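Local coordinates for glutathione s-transferase S2 (Nilaparvata lugens, PDB 5H5L), which acts as a glutathione-requiring prostaglandin D synthase and, as a sigma-class glutathione transferase, probably conjugates glutathione to electrophilic substrates, at residues Cys62-Ile67 and Asp153-Ser158; Thr90-Phe95 and Leu149-Ile154; Tyr4-Phe9 and Pro17-Leu22. All blocks are in the same frame, centred on the assembly; numbering follows the deposited sequence.

All three contacts are buried and none lies at the surface, but their chemistry changes with their place in the fold. Contact 1 is a polar junction between the thioredoxin-like domain and the helical domain, built from hydroxyl groups and glutathione. Contact 2, whose centre is about 8 Å from that of contact 1, is apolar packing between helices; both use helix 151-164, and Thr65 of one touches Ile92 and Trp151 of the other. Contact 3 joins strand 4-9 to helix 15-25 within the thioredoxin-like domain and mixes apolar packing with one arginine bond. Contacts 1 and 3 meet the same glutathione, one at its glutamyl carboxylate, the other at its sulfur.

Contact 1 of 3, residues Cys62-Ile67 and Asp153-Ser158. With GSH (glutathione), chain E.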
loop_
_atom_site.group_PDB
_atom_site.type_symbol
_atom_site.label_atom_id
_atom_site.label_comp_id
_atom_site.label_asym_id
_atom_site.label_seq_id
_atom_site.Cartn_x
_atom_site.Cartn_y
_atom_site.Cartn_z
ATOM N N CYS B 62 9.342 9.102 -0.928
ATOM C CA CYS B 62 8.757 8.314 -1.996
ATOM C C CYS B 62 7.451 7.681 -1.531
ATOM O O CYS B 62 6.934 8.007 -0.448
ATOM C CB CYS B 62 9.715 7.253 -2.517
ATOM S SG CYS B 62 11.296 7.196 -1.820
ATOM N N GLN B 63 6.906 6.824 -2.404
ATOM C CA GLN B 63 5.644 6.094 -2.298
ATOM C C GLN B 63 4.433 6.933 -2.666
ATOM O O GLN B 63 3.984 7.772 -1.884
ATOM C CB GLN B 63 5.489 5.503 -0.891
ATOM C CG GLN B 63 6.575 4.449 -0.668
ATOM C CD GLN B 63 6.451 3.263 -1.645
ATOM O OE1 GLN B 63 5.384 2.994 -2.204
ATOM N NE2 GLN B 63 7.550 2.565 -1.848
ATOM N N SER B 64 3.872 6.639 -3.847
ATOM C CA SER B 64 2.796 7.441 -4.425
ATOM C C SER B 64 1.580 7.479 -3.510
ATOM O O SER B 64 0.968 8.538 -3.334
ATOM C CB SER B 64 2.399 6.889 -5.798
ATOM O OG SER B 64 1.862 5.581 -5.690
ATOM N N THR B 65 1.225 6.339 -2.914
ATOM C CA THR B 65 0.050 6.310 -2.043
ATOM C C THR B 65 0.274 7.131 -0.774
ATOM O O THR B 65 -0.596 7.919 -0.383
ATOM C CB THR B 65 -0.332 4.871 -1.679
ATOM O OG1 THR B 65 -0.549 4.096 -2.868
ATOM C CG2 THR B 65 -1.621 4.825 -0.897
ATOM N N ALA B 66 1.428 6.942 -0.105
ATOM C CA ALA B 66 1.709 7.693 1.116
ATOM C C ALA B 66 1.674 9.190 0.848
ATOM O O ALA B 66 1.158 9.983 1.667
ATOM C CB ALA B 66 3.080 7.296 1.691
ATOM N N ILE B 67 2.261 9.593 -0.271
ATOM C CA ILE B 67 2.324 11.018 -0.610
ATOM C C ILE B 67 0.939 11.546 -0.950
ATOM O O ILE B 67 0.545 12.626 -0.501
ATOM C CB ILE B 67 3.303 11.225 -1.776
ATOM C CG1 ILE B 67 4.727 10.863 -1.350
ATOM C CG2 ILE B 67 3.183 12.667 -2.326
ATOM C CD1 ILE B 67 5.724 10.737 -2.480
ATOM N N ASP B 153 -10.216 9.160 -4.567
ATOM C CA ASP B 153 -10.831 9.353 -5.888
ATOM C C ASP B 153 -9.813 9.877 -6.896
ATOM O O ASP B 153 -9.763 9.438 -8.052
ATOM C CB ASP B 153 -12.009 10.333 -5.779
ATOM C CG ASP B 153 -13.088 9.858 -4.828
ATOM O OD1 ASP B 153 -13.553 8.708 -4.986
ATOM O OD2 ASP B 153 -13.442 10.617 -3.891
ATOM N N ILE B 154 -8.992 10.823 -6.474
ATOM C CA ILE B 154 -8.022 11.419 -7.367
ATOM C C ILE B 154 -6.940 10.426 -7.741
ATOM O O ILE B 154 -6.547 10.340 -8.899
ATOM C CB ILE B 154 -7.498 12.692 -6.692
ATOM C CG1 ILE B 154 -8.658 13.714 -6.682
ATOM C CG2 ILE B 154 -6.310 13.260 -7.434
ATOM C CD1 ILE B 154 -8.404 14.945 -5.856
ATOM N N TYR B 155 -6.471 9.637 -6.781
ATOM C CA TYR B 155 -5.486 8.612 -7.084
ATOM C C TYR B 155 -6.060 7.589 -8.059
ATOM O O TYR B 155 -5.429 7.236 -9.056
ATOM C CB TYR B 155 -5.061 7.967 -5.761
ATOM C CG TYR B 155 -3.896 7.021 -5.818
ATOM C CD1 TYR B 155 -2.608 7.466 -5.528
ATOM C CD2 TYR B 155 -4.081 5.669 -6.093
ATOM C CE1 TYR B 155 -1.529 6.596 -5.530
ATOM C CE2 TYR B 155 -3.009 4.801 -6.109
ATOM C CZ TYR B 155 -1.730 5.285 -5.821
ATOM O OH TYR B 155 -0.668 4.422 -5.843
ATOM N N PHE B 156 -7.273 7.123 -7.779
ATOM C CA PHE B 156 -7.940 6.090 -8.578
ATOM C C PHE B 156 -8.113 6.541 -10.035
ATOM O O PHE B 156 -7.688 5.849 -10.977
ATOM C CB PHE B 156 -9.268 5.805 -7.870
ATOM C CG PHE B 156 -10.168 4.780 -8.514
ATOM C CD1 PHE B 156 -9.789 3.459 -8.645
ATOM C CD2 PHE B 156 -11.458 5.125 -8.861
ATOM C CE1 PHE B 156 -10.685 2.513 -9.198
ATOM C CE2 PHE B 156 -12.324 4.193 -9.380
ATOM C CZ PHE B 156 -11.942 2.907 -9.548
ATOM N N ILE B 157 -8.695 7.716 -10.233
ATOM C CA ILE B 157 -9.001 8.223 -11.583
ATOM C C ILE B 157 -7.740 8.578 -12.354
ATOM O O ILE B 157 -7.630 8.295 -13.553
ATOM C CB ILE B 157 -9.962 9.431 -11.487
ATOM C CG1 ILE B 157 -11.302 9.036 -10.902
ATOM C CG2 ILE B 157 -10.231 10.010 -12.871
ATOM C CD1 ILE B 157 -11.915 7.816 -11.575
ATOM N N SER B 158 -6.743 9.173 -11.688
ATOM C CA SER B 158 -5.527 9.518 -12.416
ATOM C C SER B 158 -4.854 8.273 -12.956
ATOM O O SER B 158 -4.352 8.275 -14.084
ATOM C CB SER B 158 -4.574 10.321 -11.522
ATOM O OG SER B 158 -4.059 9.490 -10.502
HETATM N N1 GSH E . 5.069 1.418 -4.450
HETATM C CA1 GSH E . 5.752 2.404 -5.278
HETATM C C1 GSH E . 4.856 3.647 -5.412
HETATM O O11 GSH E . 3.591 3.516 -5.351
HETATM O O12 GSH E . 5.358 4.798 -5.591
HETATM C CB1 GSH E . 5.959 1.825 -6.704
HETATM C CG1 GSH E . 6.887 2.770 -7.451
HETATM C CD1 GSH E . 7.253 2.144 -8.836
HETATM O OE1 GSH E . 6.904 1.053 -9.136
HETATM N N2 GSH E . 8.051 2.949 -9.765
HETATM C CA2 GSH E . 8.381 2.389 -11.070
HETATM C C2 GSH E . 9.878 2.501 -11.288
HETATM O O2 GSH E . 10.508 3.299 -10.679
HETATM C CB2 GSH E . 7.684 3.234 -12.113
HETATM S SG2 GSH E . 5.912 3.228 -11.860
HETATM N N3 GSH E . 10.502 1.650 -12.289
HETATM C CA3 GSH E . 11.933 1.771 -12.549
HETATM C C3 GSH E . 12.687 0.642 -11.875
HETATM O O31 GSH E . 12.092 -0.195 -11.158
HETATM O O32 GSH E . 13.913 0.574 -12.063
#
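Tyr155 reaches from helix 151-164 to the start of helix 64-75, where hydroxyl-to-hydroxyl bonding carries the contact. Its OH donates to Ser64 OG over 2.8 Å, and OG lies at the edge of the phenol ring, near the ring plane. The ring gets there because CG is anti to the backbone N (chi1 -171°), which turns the ring toward the start of helix 64-75. A weak hydrogen bond, 3.0 Å, links Thr65 OG1 and Tyr155 OH, met obliquely to the ring. Thr65 OG1 has its stronger partner in Asn96, and Tyr155 OH also meets Arg99 NH2, both on helix 82-106.

The second group of bonds goes to glutathione. Ser64 OG donates a hydrogen bond to O11 of the glutamyl carboxylate over 2.7 Å, while Ser64 N gives O12 a bond of 2.9 Å with an N-H...O angle of 157°. Gln63, in the N-cap position, accepts from the ligand amine: its OE1 is 2.8 Å from GSH N1. The other end of that amide, NE2, binds Asp97 and Thr94 of the second subunit, which fixes how the amide is turned.

The directions form a chain of hydrogen bonds, Tyr155 to Ser64 to the ligand. The carboxylate, set at the amino end of a helix, would probably be stabilised as an anion, and its serine anchor is positioned by a second-shell tyrosine from the other domain.

Contact 2 of 3, residues Thr90-Phe95 and Leu149-Ile154; sequences TMIDTF and LSWGDI
Immediately before Trp151 and Gly152, the two residues that Ile92 touches, Ser150 N donates to Asp153 OD2 at 2.7 Å. The carboxylate oxygen is met on its anti side, 25° out of the carboxylate plane. A weak return bond runs from Asp153 N to Ser150 OG, and the pair forms a capping box, as in the corresponding helix of other glutathione transferases. It fixes the first turn of helix 151-164, the turn against which Ile92 packs.

The contact itself is apolar. Gly152 brings the backbones close, with its CA 6.2 Å from Ile92 CA. Ile92 CG1 lies 3.7 Å from Gly152 CA, and the bend at chi2 (-59°) carries CD1 to within 3.4 Å of Gly152 O. The other branch, CG2, is anti to the backbone N and reaches 4.0 Å from Trp151 CH2, at the far end of the indole, approaching obliquely. Cutting Ile92 back to an alanine would strip away both branches and is likely to open a gap between the Gly152 backbone and the end of the Trp151 ring.

Among its neighbours, the indole continues onto Thr65, Ala68 and Arg69 of helix 64-75, while Phe133 of helix 111-139 packs on Met91, Thr94 and Phe95. Helix 82-106 also faces the second subunit, where Thr90 OG1 bonds Cys62 O of that chain.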
loop_
_atom_site.group_PDB
_atom_site.type_symbol
_atom_site.label_atom_id
_atom_site.label_comp_id
_atom_site.label_asym_id
_atom_site.label_seq_id
_atom_site.Cartn_x
_atom_site.Cartn_y
_atom_site.Cartn_z
ATOM N N THR B 90 -8.637 1.528 2.705
ATOM C CA THR B 90 -8.897 0.149 2.295
ATOM C C THR B 90 -9.185 0.056 0.798
ATOM O O THR B 90 -8.694 -0.860 0.129
ATOM C CB THR B 90 -10.040 -0.484 3.113
ATOM O OG1 THR B 90 -10.109 -1.878 2.789
ATOM C CG2 THR B 90 -11.347 0.120 2.794
ATOM N N MET B 91 -9.940 1.004 0.247
ATOM C CA MET B 91 -10.236 0.985 -1.184
ATOM C C MET B 91 -8.990 1.210 -2.033
ATOM O O MET B 91 -8.806 0.560 -3.081
ATOM C CB MET B 91 -11.289 2.043 -1.518
ATOM C CG MET B 91 -12.697 1.733 -0.985
ATOM S SD MET B 91 -13.289 0.069 -1.375
ATOM C CE MET B 91 -13.353 0.247 -3.127
ATOM N N ILE B 92 -8.098 2.096 -1.607
ATOM C CA ILE B 92 -6.910 2.328 -2.426
ATOM C C ILE B 92 -5.936 1.162 -2.325
ATOM O O ILE B 92 -5.256 0.829 -3.304
ATOM C CB ILE B 92 -6.256 3.673 -2.041
ATOM C CG1 ILE B 92 -7.179 4.823 -2.481
ATOM C CG2 ILE B 92 -4.894 3.796 -2.652
ATOM C CD1 ILE B 92 -7.481 4.837 -3.990
ATOM N N ASP B 93 -5.814 0.539 -1.147
ATOM C CA ASP B 93 -4.955 -0.623 -1.056
ATOM C C ASP B 93 -5.504 -1.748 -1.938
ATOM O O ASP B 93 -4.747 -2.467 -2.588
ATOM C CB ASP B 93 -4.820 -1.093 0.396
ATOM C CG ASP B 93 -3.726 -0.307 1.196
ATOM O OD1 ASP B 93 -3.078 0.594 0.655
ATOM O OD2 ASP B 93 -3.514 -0.630 2.381
ATOM N N THR B 94 -6.825 -1.885 -1.997
ATOM C CA THR B 94 -7.424 -2.877 -2.872
ATOM C C THR B 94 -7.168 -2.534 -4.333
ATOM O O THR B 94 -6.818 -3.411 -5.127
ATOM C CB THR B 94 -8.915 -2.979 -2.552
ATOM O OG1 THR B 94 -9.023 -3.537 -1.236
ATOM C CG2 THR B 94 -9.639 -3.878 -3.529
ATOM N N PHE B 95 -7.331 -1.264 -4.707
ATOM C CA PHE B 95 -6.983 -0.824 -6.051
ATOM C C PHE B 95 -5.521 -1.142 -6.357
ATOM O O PHE B 95 -5.178 -1.553 -7.470
ATOM C CB PHE B 95 -7.241 0.676 -6.191
ATOM C CG PHE B 95 -6.877 1.233 -7.517
ATOM C CD1 PHE B 95 -7.514 0.806 -8.656
ATOM C CD2 PHE B 95 -5.920 2.227 -7.622
ATOM C CE1 PHE B 95 -7.187 1.328 -9.864
ATOM C CE2 PHE B 95 -5.579 2.767 -8.859
ATOM C CZ PHE B 95 -6.210 2.333 -9.969
ATOM N N LEU B 149 -15.809 13.448 -1.895
ATOM C CA LEU B 149 -14.546 13.455 -2.623
ATOM C C LEU B 149 -13.364 13.217 -1.680
ATOM O O LEU B 149 -13.266 13.836 -0.616
ATOM C CB LEU B 149 -14.358 14.787 -3.339
ATOM C CG LEU B 149 -13.111 14.867 -4.235
ATOM C CD1 LEU B 149 -13.308 14.062 -5.506
ATOM C CD2 LEU B 149 -12.776 16.275 -4.586
ATOM N N SER B 150 -12.467 12.324 -2.073
ATOM C CA SER B 150 -11.266 12.064 -1.301
ATOM C C SER B 150 -10.038 12.046 -2.201
ATOM O O SER B 150 -10.138 12.012 -3.430
ATOM C CB SER B 150 -11.380 10.739 -0.536
ATOM O OG SER B 150 -11.291 9.599 -1.383
ATOM N N TRP B 151 -8.845 12.060 -1.560
ATOM C CA TRP B 151 -7.605 11.840 -2.300
ATOM C C TRP B 151 -7.644 10.488 -2.984
ATOM O O TRP B 151 -7.032 10.299 -4.037
ATOM C CB TRP B 151 -6.375 11.940 -1.354
ATOM C CG TRP B 151 -6.305 10.820 -0.356
ATOM C CD1 TRP B 151 -6.837 10.814 0.912
ATOM C CD2 TRP B 151 -5.685 9.549 -0.533
ATOM N NE1 TRP B 151 -6.577 9.628 1.527
ATOM C CE2 TRP B 151 -5.873 8.832 0.659
ATOM C CE3 TRP B 151 -4.993 8.937 -1.593
ATOM C CZ2 TRP B 151 -5.401 7.552 0.832
ATOM C CZ3 TRP B 151 -4.526 7.663 -1.428
ATOM C CH2 TRP B 151 -4.736 6.966 -0.232
ATOM N N GLY B 152 -8.381 9.545 -2.411
ATOM C CA GLY B 152 -8.532 8.264 -3.047
ATOM C C GLY B 152 -9.164 8.355 -4.432
ATOM O O GLY B 152 -8.727 7.681 -5.371
ATOM N N ASP B 153 -10.216 9.160 -4.567
ATOM C CA ASP B 153 -10.831 9.353 -5.888
ATOM C C ASP B 153 -9.813 9.877 -6.896
ATOM O O ASP B 153 -9.763 9.438 -8.052
ATOM C CB ASP B 153 -12.009 10.333 -5.779
ATOM C CG ASP B 153 -13.088 9.858 -4.828
ATOM O OD1 ASP B 153 -13.553 8.708 -4.986
ATOM O OD2 ASP B 153 -13.442 10.617 -3.891
ATOM N N ILE B 154 -8.992 10.823 -6.474
ATOM C CA ILE B 154 -8.022 11.419 -7.367
ATOM C C ILE B 154 -6.940 10.426 -7.741
ATOM O O ILE B 154 -6.547 10.340 -8.899
ATOM C CB ILE B 154 -7.498 12.692 -6.692
ATOM C CG1 ILE B 154 -8.658 13.714 -6.682
ATOM C CG2 ILE B 154 -6.310 13.260 -7.434
ATOM C CD1 ILE B 154 -8.404 14.945 -5.856
#

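Contact 3 of 3, residues Tyr4-Phe9 and Pro17-Leu22. With GSH (glutathione), chain E.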
loop_
_atom_site.group_PDB
_atom_site.type_symbol
_atom_site.label_atom_id
_atom_site.label_comp_id
_atom_site.label_asym_id
_atom_site.label_seq_id
_atom_site.Cartn_x
_atom_site.Cartn_y
_atom_site.Cartn_z
ATOM N N TYR B 4 8.127 22.024 -3.283
ATOM C CA TYR B 4 7.790 20.718 -3.809
ATOM C C TYR B 4 8.502 20.520 -5.119
ATOM O O TYR B 4 8.374 21.344 -6.032
ATOM C CB TYR B 4 6.299 20.592 -4.050
ATOM C CG TYR B 4 5.463 20.628 -2.805
ATOM C CD1 TYR B 4 5.417 19.538 -1.935
ATOM C CD2 TYR B 4 4.669 21.707 -2.531
ATOM C CE1 TYR B 4 4.627 19.574 -0.803
ATOM C CE2 TYR B 4 3.876 21.749 -1.397
ATOM C CZ TYR B 4 3.856 20.667 -0.539
ATOM O OH TYR B 4 3.067 20.701 0.590
ATOM N N LYS B 5 9.190 19.402 -5.230
ATOM C CA LYS B 5 9.835 18.996 -6.471
ATOM C C LYS B 5 9.523 17.531 -6.682
ATOM O O LYS B 5 9.928 16.708 -5.866
ATOM C CB LYS B 5 11.340 19.244 -6.386
ATOM C CG LYS B 5 12.166 18.640 -7.497
ATOM C CD LYS B 5 13.649 18.991 -7.312
ATOM C CE LYS B 5 14.519 18.268 -8.319
ATOM N NZ LYS B 5 15.951 18.738 -8.254
ATOM N N LEU B 6 8.788 17.208 -7.746
ATOM C CA LEU B 6 8.445 15.837 -8.105
ATOM C C LEU B 6 9.359 15.320 -9.198
ATOM O O LEU B 6 9.512 15.968 -10.234
ATOM C CB LEU B 6 6.981 15.759 -8.568
ATOM C CG LEU B 6 6.489 14.436 -9.149
ATOM C CD1 LEU B 6 6.420 13.366 -8.036
ATOM C CD2 LEU B 6 5.085 14.600 -9.824
ATOM N N THR B 7 9.955 14.145 -8.978
ATOM C CA THR B 7 10.707 13.438 -9.993
ATOM C C THR B 7 9.954 12.184 -10.365
ATOM O O THR B 7 9.706 11.332 -9.509
ATOM C CB THR B 7 12.114 13.073 -9.505
ATOM O OG1 THR B 7 12.806 14.260 -9.129
ATOM C CG2 THR B 7 12.893 12.330 -10.570
ATOM N N TYR B 8 9.651 12.050 -11.652
ATOM C CA TYR B 8 9.055 10.854 -12.197
ATOM C C TYR B 8 9.425 10.843 -13.677
ATOM O O TYR B 8 10.071 11.761 -14.174
ATOM C CB TYR B 8 7.531 10.823 -11.960
ATOM C CG TYR B 8 6.900 9.520 -12.358
ATOM C CD1 TYR B 8 7.098 8.378 -11.600
ATOM C CD2 TYR B 8 6.109 9.419 -13.495
ATOM C CE1 TYR B 8 6.541 7.176 -11.970
ATOM C CE2 TYR B 8 5.547 8.205 -13.868
ATOM C CZ TYR B 8 5.766 7.098 -13.101
ATOM O OH TYR B 8 5.219 5.879 -13.440
ATOM N N PHE B 9 9.053 9.771 -14.353
ATOM C CA PHE B 9 9.259 9.661 -15.780
ATOM C C PHE B 9 8.369 10.647 -16.537
ATOM O O PHE B 9 7.457 11.281 -15.982
ATOM C CB PHE B 9 8.975 8.242 -16.234
ATOM C CG PHE B 9 9.927 7.222 -15.689
ATOM C CD1 PHE B 9 11.255 7.226 -16.059
ATOM C CD2 PHE B 9 9.483 6.235 -14.830
ATOM C CE1 PHE B 9 12.139 6.261 -15.574
ATOM C CE2 PHE B 9 10.360 5.267 -14.338
ATOM C CZ PHE B 9 11.686 5.288 -14.709
ATOM N N PRO B 17 -1.010 10.965 -9.973
ATOM C CA PRO B 17 -1.763 11.256 -8.758
ATOM C C PRO B 17 -1.133 12.350 -7.932
ATOM O O PRO B 17 -1.852 13.185 -7.372
ATOM C CB PRO B 17 -1.798 9.906 -8.032
ATOM C CG PRO B 17 -0.942 9.022 -8.750
ATOM C CD PRO B 17 -0.719 9.529 -10.108
ATOM N N ILE B 18 0.200 12.408 -7.870
ATOM C CA ILE B 18 0.827 13.464 -7.085
ATOM C C ILE B 18 0.696 14.808 -7.796
ATOM O O ILE B 18 0.388 15.833 -7.174
ATOM C CB ILE B 18 2.296 13.099 -6.807
ATOM C CG1 ILE B 18 2.385 11.808 -5.979
ATOM C CG2 ILE B 18 2.981 14.227 -6.051
ATOM C CD1 ILE B 18 3.722 11.148 -5.999
ATOM N N ARG B 19 0.895 14.824 -9.118
ATOM C CA ARG B 19 0.687 16.065 -9.865
ATOM C C ARG B 19 -0.741 16.576 -9.708
ATOM O O ARG B 19 -0.964 17.781 -9.504
ATOM C CB ARG B 19 1.022 15.850 -11.346
ATOM C CG ARG B 19 2.481 15.485 -11.648
ATOM C CD ARG B 19 2.649 14.963 -13.077
ATOM N NE ARG B 19 4.004 14.528 -13.412
ATOM C CZ ARG B 19 4.299 13.423 -14.081
ATOM N NH1 ARG B 19 3.341 12.597 -14.491
ATOM N NH2 ARG B 19 5.566 13.120 -14.330
ATOM N N TRP B 20 -1.733 15.681 -9.800
ATOM C CA TRP B 20 -3.110 16.129 -9.632
ATOM C C TRP B 20 -3.350 16.659 -8.234
ATOM O O TRP B 20 -4.047 17.658 -8.063
ATOM C CB TRP B 20 -4.124 15.010 -9.922
ATOM C CG TRP B 20 -4.254 14.636 -11.377
ATOM C CD1 TRP B 20 -3.370 14.911 -12.371
ATOM C CD2 TRP B 20 -5.339 13.909 -11.996
ATOM N NE1 TRP B 20 -3.825 14.401 -13.569
ATOM C CE2 TRP B 20 -5.027 13.780 -13.358
ATOM C CE3 TRP B 20 -6.524 13.346 -11.521
ATOM C CZ2 TRP B 20 -5.845 13.125 -14.247
ATOM C CZ3 TRP B 20 -7.346 12.692 -12.415
ATOM C CH2 TRP B 20 -7.010 12.605 -13.764
ATOM N N MET B 21 -2.820 15.984 -7.209
ATOM C CA MET B 21 -3.029 16.459 -5.839
ATOM C C MET B 21 -2.372 17.820 -5.622
ATOM O O MET B 21 -2.942 18.704 -4.966
ATOM C CB MET B 21 -2.487 15.437 -4.838
ATOM C CG MET B 21 -3.358 14.184 -4.665
ATOM S SD MET B 21 -5.057 14.546 -4.259
ATOM C CE MET B 21 -4.889 15.441 -2.767
ATOM N N LEU B 22 -1.185 18.004 -6.157
ATOM C CA LEU B 22 -0.518 19.298 -5.996
ATOM C C LEU B 22 -1.271 20.382 -6.761
ATOM O O LEU B 22 -1.416 21.509 -6.270
ATOM C CB LEU B 22 0.925 19.196 -6.469
ATOM C CG LEU B 22 1.870 18.360 -5.589
ATOM C CD1 LEU B 22 3.129 18.132 -6.321
ATOM C CD2 LEU B 22 2.153 19.100 -4.305
HETATM N N1 GSH E . 5.069 1.418 -4.450
HETATM C CA1 GSH E . 5.752 2.404 -5.278
HETATM C C1 GSH E . 4.856 3.647 -5.412
HETATM O O11 GSH E . 3.591 3.516 -5.351
HETATM O O12 GSH E . 5.358 4.798 -5.591
HETATM C CB1 GSH E . 5.959 1.825 -6.704
HETATM C CG1 GSH E . 6.887 2.770 -7.451
HETATM C CD1 GSH E . 7.253 2.144 -8.836
HETATM O OE1 GSH E . 6.904 1.053 -9.136
HETATM N N2 GSH E . 8.051 2.949 -9.765
HETATM C CA2 GSH E . 8.381 2.389 -11.070
HETATM C C2 GSH E . 9.878 2.501 -11.288
HETATM O O2 GSH E . 10.508 3.299 -10.679
HETATM C CB2 GSH E . 7.684 3.234 -12.113
HETATM S SG2 GSH E . 5.912 3.228 -11.860
HETATM N N3 GSH E . 10.502 1.650 -12.289
HETATM C CA3 GSH E . 11.933 1.771 -12.549
HETATM C C3 GSH E . 12.687 0.642 -11.875
HETATM O O31 GSH E . 12.092 -0.195 -11.158
HETATM O O32 GSH E . 13.913 0.574 -12.063
#
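Strand 4-9 and helix 15-25 open the beta-alpha-beta unit of the thioredoxin-like domain, and their segments run nearly antiparallel, at 155°, with axes 10.1 Å apart. Alternate residues of the strand, Tyr4, Leu6 and Tyr8, point toward the helix. At one end Leu22 CD2 sits over the face of the Tyr4 ring, 4.0 Å from its centroid and 11° off the normal, a CH-pi contact. In the middle Leu6 divides its two methyls: CD1 meets Ile18 CD1 at 4.0 Å, and CD2 presses tightly on Arg19 CG at 3.3 Å, the side chains crossing at about a right angle.

Extended from CG to NE, Arg19 carries its guanidinium past Leu6 to the end of the strand. There NH2 donates to Phe9 O over 3.1 Å, almost in line with the C=O but with the bond bent at the hydrogen (142°), the oxygen in the guanidinium plane. NH2 also passes the edge of the Tyr8 ring, 3.8 Å from CD2. Asp31 takes up NE, and Phe11 O and Glu16 take up NH1.

Tyr8 OH, bonded by Leu14 N, lies 3.2 Å from GSH SG2, with the sulfur at the ring edge. With acceptors at all three nitrogens, the buried guanidinium has little freedom to turn; Asp31 and Glu16 probably offset its charge and that of nearby Arg33, and the Phe9 O bond is likely to steady the backbone beside the tyrosine that meets the glutathione sulfur.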